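Local coordinates for uncharacterized protein lp_2219 (Lactobacillus plantarum, PDB 3HFQ), which is of unknown function but belongs by sequence to the seven-bladed beta-propeller lactonase family, which suggests a possible lactone-hydrolysing role, at residues S257-N262 and F287-D292; I281-D286 and T311-D316. The protein carries 1 engineered substitution. All coordinates share one frame; numbering follows the deposited sequence.

Both contacts join the same two neighbouring blades of the propeller, one built from strands 241-247 to 275-282 and the next from strands 290-293 to 322-330. From the N terminus the chain passes 257-262, then 281-286, then 287-292 and finally 311-316. Interaction 1 closes a loop back to 257-262 before interaction 2 closes its own back to 281-286, so the two loops cross. Interaction 1 lies nearer the centre of the chain and interaction 2 farther out, their centres about 10 Å apart. Asn262 of interaction 1 stitches them together, probably hydrogen-bonding through ND2 to Asp286 OD1 and through O to Thr283 N, while Pro288 packs on Thr283.

Interaction 1 of 2, residues S257-N262 and F287-D292; sequences SNRGYN and FPRDFD. With PO4 (phosphate ion), chain C.
Arg259 and Phe287 meet where two adjacent blades of the beta-propeller come together: 257-262 ends the second strand of one blade and turns, and 287-292 enters the first strand of the next. The packing begins with a CH-pi contact, in which Arg259 CB sits over the centre of one face of the Phe287 ring, 3.8 Å from its centroid. Pro288 CG lies 3.1 Å from Asn258 O, and Phe291 CD1 packs against Ser257 CB.

Two side chains serve main-chain groups. Ser257 OG, turned between its own backbone N and carbonyl carbon (chi1 62°), donates to Pro288 O at 2.9 Å with a C=O...donor angle of 158°, and also accepts from Ala244 N. Asn262 suits its place because a short side chain sets OD1 between Phe287 N, at 3.0 Å, and Gly260 N, which bond from opposite faces of its amide. Gly260 has backbone angles at which a CB would be jammed against Arg259 O.

Arg259 NH1 (2.7 Å) and NH2 both donate to O2 of a phosphate, probably from the crystallisation liquor; NH2 also forms a salt bridge with Glu206, and His144 and Arg190 bind the ion too. The Arg289 guanidinium lies nearby with O2 over one face, its NH1 4.1 Å from Arg259 NH1. The anion probably eases their repulsion, as does a water accepting from Arg259 NH1 at 2.8 Å and Arg289 NH1 at 3.2 Å.

Interaction 2 of 2, residues I281-D286 and T311-D316; sequences ISTEGD and TLYARD
Tyr313 OH donates to Ser282 O at only 2.5 Å, a very short hydrogen bond, its length doubtful. The oxygen lies at the edge of the ring, near its plane, and Thr283 CA also lies at that edge, beside OH. A tyrosine suits the place through the length of its phenol, which carries a hydroxyl from the third strand of one propeller blade to the outermost strand of the blade before it. Ile281 and Tyr313 lie alongside each other, pointing opposite ways, and CD1 of Ile281 comes 3.5 Å from Tyr313 CE2; the longer arm of the isoleucine, with CG1 anti to the backbone N (chi1 -176°), supplies this apolar contact.

A second hydroxyl works beside the first. Thr311 OG1 donates to Thr283 O at 2.7 Å, from 37° above the carbonyl plane, and accepts from a water that also donates to Glu284 O. A valine in place of Thr311 would probably leave Thr283 O without this donor and the water without one of its two acceptors. The turn itself is held from within by Ser282 OG, which accepts from Glu284 N in an ST turn. Thr283 OG1 instead reaches across to Asn304 OD1 of the next blade.

Successive carbonyls of Ser282 and Thr283, where strand 275-282 gives way to the connecting loop, are thus met by side-chain hydroxyls, so the hydrogen bonding between these segments joins the blades without main-chain pairing.

Interaction 1 of 2, residues S257-N262 and F287-D292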
# COMPACT_ATOMS: atom_id res chain seq x y z
N SER A 257 0.24 -8.11 6.35
CA SER A 257 -1.08 -8.32 6.94
C SER A 257 -1.83 -9.43 6.21
O SER A 257 -1.70 -9.59 4.99
CB SER A 257 -1.90 -7.02 6.92
OG SER A 257 -2.12 -6.55 5.60
N ASN A 258 -2.61 -10.19 6.97
CA ASN A 258 -3.38 -11.30 6.43
C ASN A 258 -4.88 -11.09 6.61
O ASN A 258 -5.35 -10.93 7.74
CB ASN A 258 -2.98 -12.61 7.13
CG ASN A 258 -1.56 -13.03 6.82
OD1 ASN A 258 -0.70 -13.07 7.70
ND2 ASN A 258 -1.30 -13.36 5.56
N ARG A 259 -5.62 -11.08 5.51
CA ARG A 259 -7.07 -10.91 5.55
C ARG A 259 -7.71 -12.30 5.54
O ARG A 259 -7.68 -13.00 4.53
CB ARG A 259 -7.56 -10.12 4.35
CG ARG A 259 -7.15 -8.66 4.36
CD ARG A 259 -7.48 -8.02 3.03
NE ARG A 259 -6.62 -8.55 1.96
CZ ARG A 259 -6.64 -8.11 0.71
NH1 ARG A 259 -7.48 -7.15 0.35
NH2 ARG A 259 -5.81 -8.63 -0.19
N GLY A 260 -8.29 -12.67 6.68
CA GLY A 260 -8.90 -13.98 6.81
C GLY A 260 -8.35 -14.55 8.11
O GLY A 260 -9.09 -14.76 9.07
N TYR A 261 -7.04 -14.80 8.14
CA TYR A 261 -6.41 -15.30 9.35
C TYR A 261 -6.33 -14.10 10.30
O TYR A 261 -6.14 -14.24 11.51
CB TYR A 261 -5.00 -15.83 9.04
CG TYR A 261 -4.38 -16.62 10.18
CD1 TYR A 261 -5.02 -17.74 10.70
CD2 TYR A 261 -3.17 -16.23 10.74
CE1 TYR A 261 -4.47 -18.46 11.76
CE2 TYR A 261 -2.61 -16.94 11.80
CZ TYR A 261 -3.26 -18.06 12.30
OH TYR A 261 -2.71 -18.76 13.34
N ASN A 262 -6.49 -12.92 9.71
CA ASN A 262 -6.49 -11.65 10.43
C ASN A 262 -5.35 -11.41 11.41
O ASN A 262 -5.56 -11.25 12.61
CB ASN A 262 -7.83 -11.46 11.15
CG ASN A 262 -9.01 -11.46 10.19
OD1 ASN A 262 -8.89 -11.04 9.04
ND2 ASN A 262 -10.16 -11.93 10.66
N PHE A 287 -10.30 -8.52 8.41
CA PHE A 287 -9.73 -8.00 7.17
C PHE A 287 -8.81 -6.78 7.25
O PHE A 287 -9.18 -5.68 6.83
CB PHE A 287 -10.85 -7.74 6.16
CG PHE A 287 -11.12 -8.91 5.25
CD1 PHE A 287 -11.32 -10.18 5.77
CD2 PHE A 287 -11.15 -8.74 3.87
CE1 PHE A 287 -11.55 -11.27 4.93
CE2 PHE A 287 -11.38 -9.82 3.02
CZ PHE A 287 -11.58 -11.09 3.55
N PRO A 288 -7.60 -6.97 7.79
CA PRO A 288 -6.61 -5.90 7.92
C PRO A 288 -5.95 -5.63 6.56
O PRO A 288 -4.91 -6.21 6.22
CB PRO A 288 -5.62 -6.46 8.94
CG PRO A 288 -5.69 -7.95 8.69
CD PRO A 288 -7.18 -8.16 8.55
N ARG A 289 -6.55 -4.73 5.79
CA ARG A 289 -6.07 -4.38 4.45
C ARG A 289 -4.83 -3.49 4.43
O ARG A 289 -4.09 -3.47 3.45
CB ARG A 289 -7.20 -3.74 3.65
CG ARG A 289 -6.87 -3.43 2.19
CD ARG A 289 -8.16 -3.28 1.39
NE ARG A 289 -7.94 -2.61 0.11
CZ ARG A 289 -8.61 -2.90 -1.00
NH1 ARG A 289 -9.53 -3.86 -1.00
NH2 ARG A 289 -8.36 -2.23 -2.12
N ASP A 290 -4.59 -2.75 5.51
CA ASP A 290 -3.40 -1.90 5.56
C ASP A 290 -2.97 -1.62 6.99
O ASP A 290 -3.76 -1.76 7.93
CB ASP A 290 -3.65 -0.57 4.83
CG ASP A 290 -2.36 0.18 4.52
OD1 ASP A 290 -1.31 -0.47 4.39
OD2 ASP A 290 -2.40 1.43 4.38
N PHE A 291 -1.71 -1.24 7.14
CA PHE A 291 -1.12 -0.93 8.43
C PHE A 291 0.23 -0.29 8.12
O PHE A 291 0.67 -0.30 6.97
CB PHE A 291 -0.87 -2.21 9.24
CG PHE A 291 0.26 -3.07 8.70
CD1 PHE A 291 0.04 -3.95 7.64
CD2 PHE A 291 1.55 -2.95 9.22
CE1 PHE A 291 1.09 -4.70 7.11
CE2 PHE A 291 2.60 -3.70 8.69
CZ PHE A 291 2.37 -4.57 7.63
N ASP A 292 0.87 0.28 9.13
CA ASP A 292 2.19 0.86 8.94
C ASP A 292 2.82 1.18 10.28
O ASP A 292 2.13 1.31 11.29
CB ASP A 292 2.13 2.14 8.09
CG ASP A 292 3.49 2.53 7.52
OD1 ASP A 292 4.44 1.71 7.61
OD2 ASP A 292 3.62 3.65 6.98
P PO4 C . -7.58 -6.68 -3.35
O1 PO4 C . -8.92 -7.39 -2.91
O2 PO4 C . -6.64 -6.50 -2.11
O3 PO4 C . -6.86 -7.56 -4.44
O4 PO4 C . -7.92 -5.26 -3.96
O HOH W 1 -10.12 -6.29 0.98

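Interaction 2 of 2, residues I281-D286 and T311-D316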
# COMPACT_ATOMS: atom_id res chain seq x y z
N ILE A 281 0.47 -12.07 15.06
CA ILE A 281 -0.35 -11.39 16.06
C ILE A 281 -1.66 -10.88 15.48
O ILE A 281 -1.69 -10.24 14.43
CB ILE A 281 0.44 -10.22 16.71
CG1 ILE A 281 -0.38 -9.58 17.83
CG2 ILE A 281 0.83 -9.20 15.65
CD1 ILE A 281 0.42 -8.66 18.73
N SER A 282 -2.76 -11.19 16.17
CA SER A 282 -4.08 -10.78 15.73
C SER A 282 -4.19 -9.27 15.55
O SER A 282 -3.58 -8.51 16.30
CB SER A 282 -5.14 -11.25 16.73
OG SER A 282 -6.42 -10.75 16.38
N THR A 283 -4.97 -8.85 14.56
CA THR A 283 -5.18 -7.43 14.31
C THR A 283 -6.41 -6.94 15.08
O THR A 283 -6.80 -5.78 14.98
CB THR A 283 -5.37 -7.15 12.80
OG1 THR A 283 -6.48 -7.90 12.30
CG2 THR A 283 -4.11 -7.53 12.03
N GLU A 284 -7.01 -7.84 15.87
CA GLU A 284 -8.19 -7.52 16.68
C GLU A 284 -9.36 -6.98 15.85
O GLU A 284 -10.07 -6.06 16.27
CB GLU A 284 -7.82 -6.50 17.76
CG GLU A 284 -6.72 -6.94 18.72
CD GLU A 284 -7.02 -8.26 19.41
OE1 GLU A 284 -8.21 -8.57 19.64
OE2 GLU A 284 -6.06 -8.98 19.74
N GLY A 285 -9.55 -7.57 14.68
CA GLY A 285 -10.63 -7.15 13.81
C GLY A 285 -10.64 -8.04 12.58
O GLY A 285 -9.82 -8.96 12.48
N ASP A 286 -11.53 -7.77 11.64
CA ASP A 286 -11.62 -8.58 10.43
C ASP A 286 -11.13 -7.83 9.19
O ASP A 286 -11.48 -6.68 8.96
CB ASP A 286 -13.07 -9.05 10.24
CG ASP A 286 -13.22 -10.08 9.12
OD1 ASP A 286 -12.40 -11.02 9.05
OD2 ASP A 286 -14.17 -9.95 8.31
N THR A 311 -6.23 -0.77 15.38
CA THR A 311 -5.53 -1.33 16.53
C THR A 311 -4.13 -0.75 16.63
O THR A 311 -3.45 -0.57 15.62
CB THR A 311 -5.43 -2.87 16.39
OG1 THR A 311 -6.74 -3.42 16.24
CG2 THR A 311 -4.77 -3.48 17.63
N LEU A 312 -3.71 -0.46 17.86
CA LEU A 312 -2.39 0.11 18.11
C LEU A 312 -1.50 -0.91 18.81
O LEU A 312 -1.92 -1.53 19.80
CB LEU A 312 -2.50 1.36 18.99
CG LEU A 312 -1.16 1.96 19.44
CD1 LEU A 312 -0.43 2.56 18.25
CD2 LEU A 312 -1.40 3.04 20.49
N TYR A 313 -0.28 -1.07 18.31
CA TYR A 313 0.70 -1.97 18.90
C TYR A 313 1.95 -1.21 19.28
O TYR A 313 2.26 -0.18 18.70
CB TYR A 313 1.19 -3.05 17.92
CG TYR A 313 0.14 -3.91 17.29
CD1 TYR A 313 -0.36 -3.61 16.02
CD2 TYR A 313 -0.28 -5.08 17.91
CE1 TYR A 313 -1.26 -4.44 15.39
CE2 TYR A 313 -1.19 -5.93 17.29
CZ TYR A 313 -1.67 -5.61 16.02
OH TYR A 313 -2.54 -6.45 15.38
N ALA A 314 2.66 -1.75 20.26
CA ALA A 314 3.93 -1.19 20.66
C ALA A 314 4.87 -2.11 19.88
O ALA A 314 4.57 -3.29 19.70
CB ALA A 314 4.16 -1.36 22.15
N ARG A 315 5.99 -1.58 19.40
CA ARG A 315 6.94 -2.39 18.65
C ARG A 315 8.33 -2.27 19.27
O ARG A 315 8.83 -1.17 19.47
CB ARG A 315 7.00 -1.91 17.19
CG ARG A 315 8.16 -2.53 16.39
CD ARG A 315 8.19 -2.03 14.94
NE ARG A 315 9.29 -2.64 14.20
CZ ARG A 315 10.55 -2.20 14.20
NH1 ARG A 315 10.88 -1.12 14.89
NH2 ARG A 315 11.47 -2.86 13.51
N ASP A 316 8.93 -3.41 19.60
CA ASP A 316 10.27 -3.42 20.19
C ASP A 316 11.26 -3.08 19.08
O ASP A 316 11.28 -3.73 18.03
CB ASP A 316 10.58 -4.80 20.77
CG ASP A 316 11.88 -4.82 21.57
OD1 ASP A 316 12.96 -4.67 20.96
OD2 ASP A 316 11.81 -4.98 22.80
O HOH W 2 -9.47 -3.27 16.80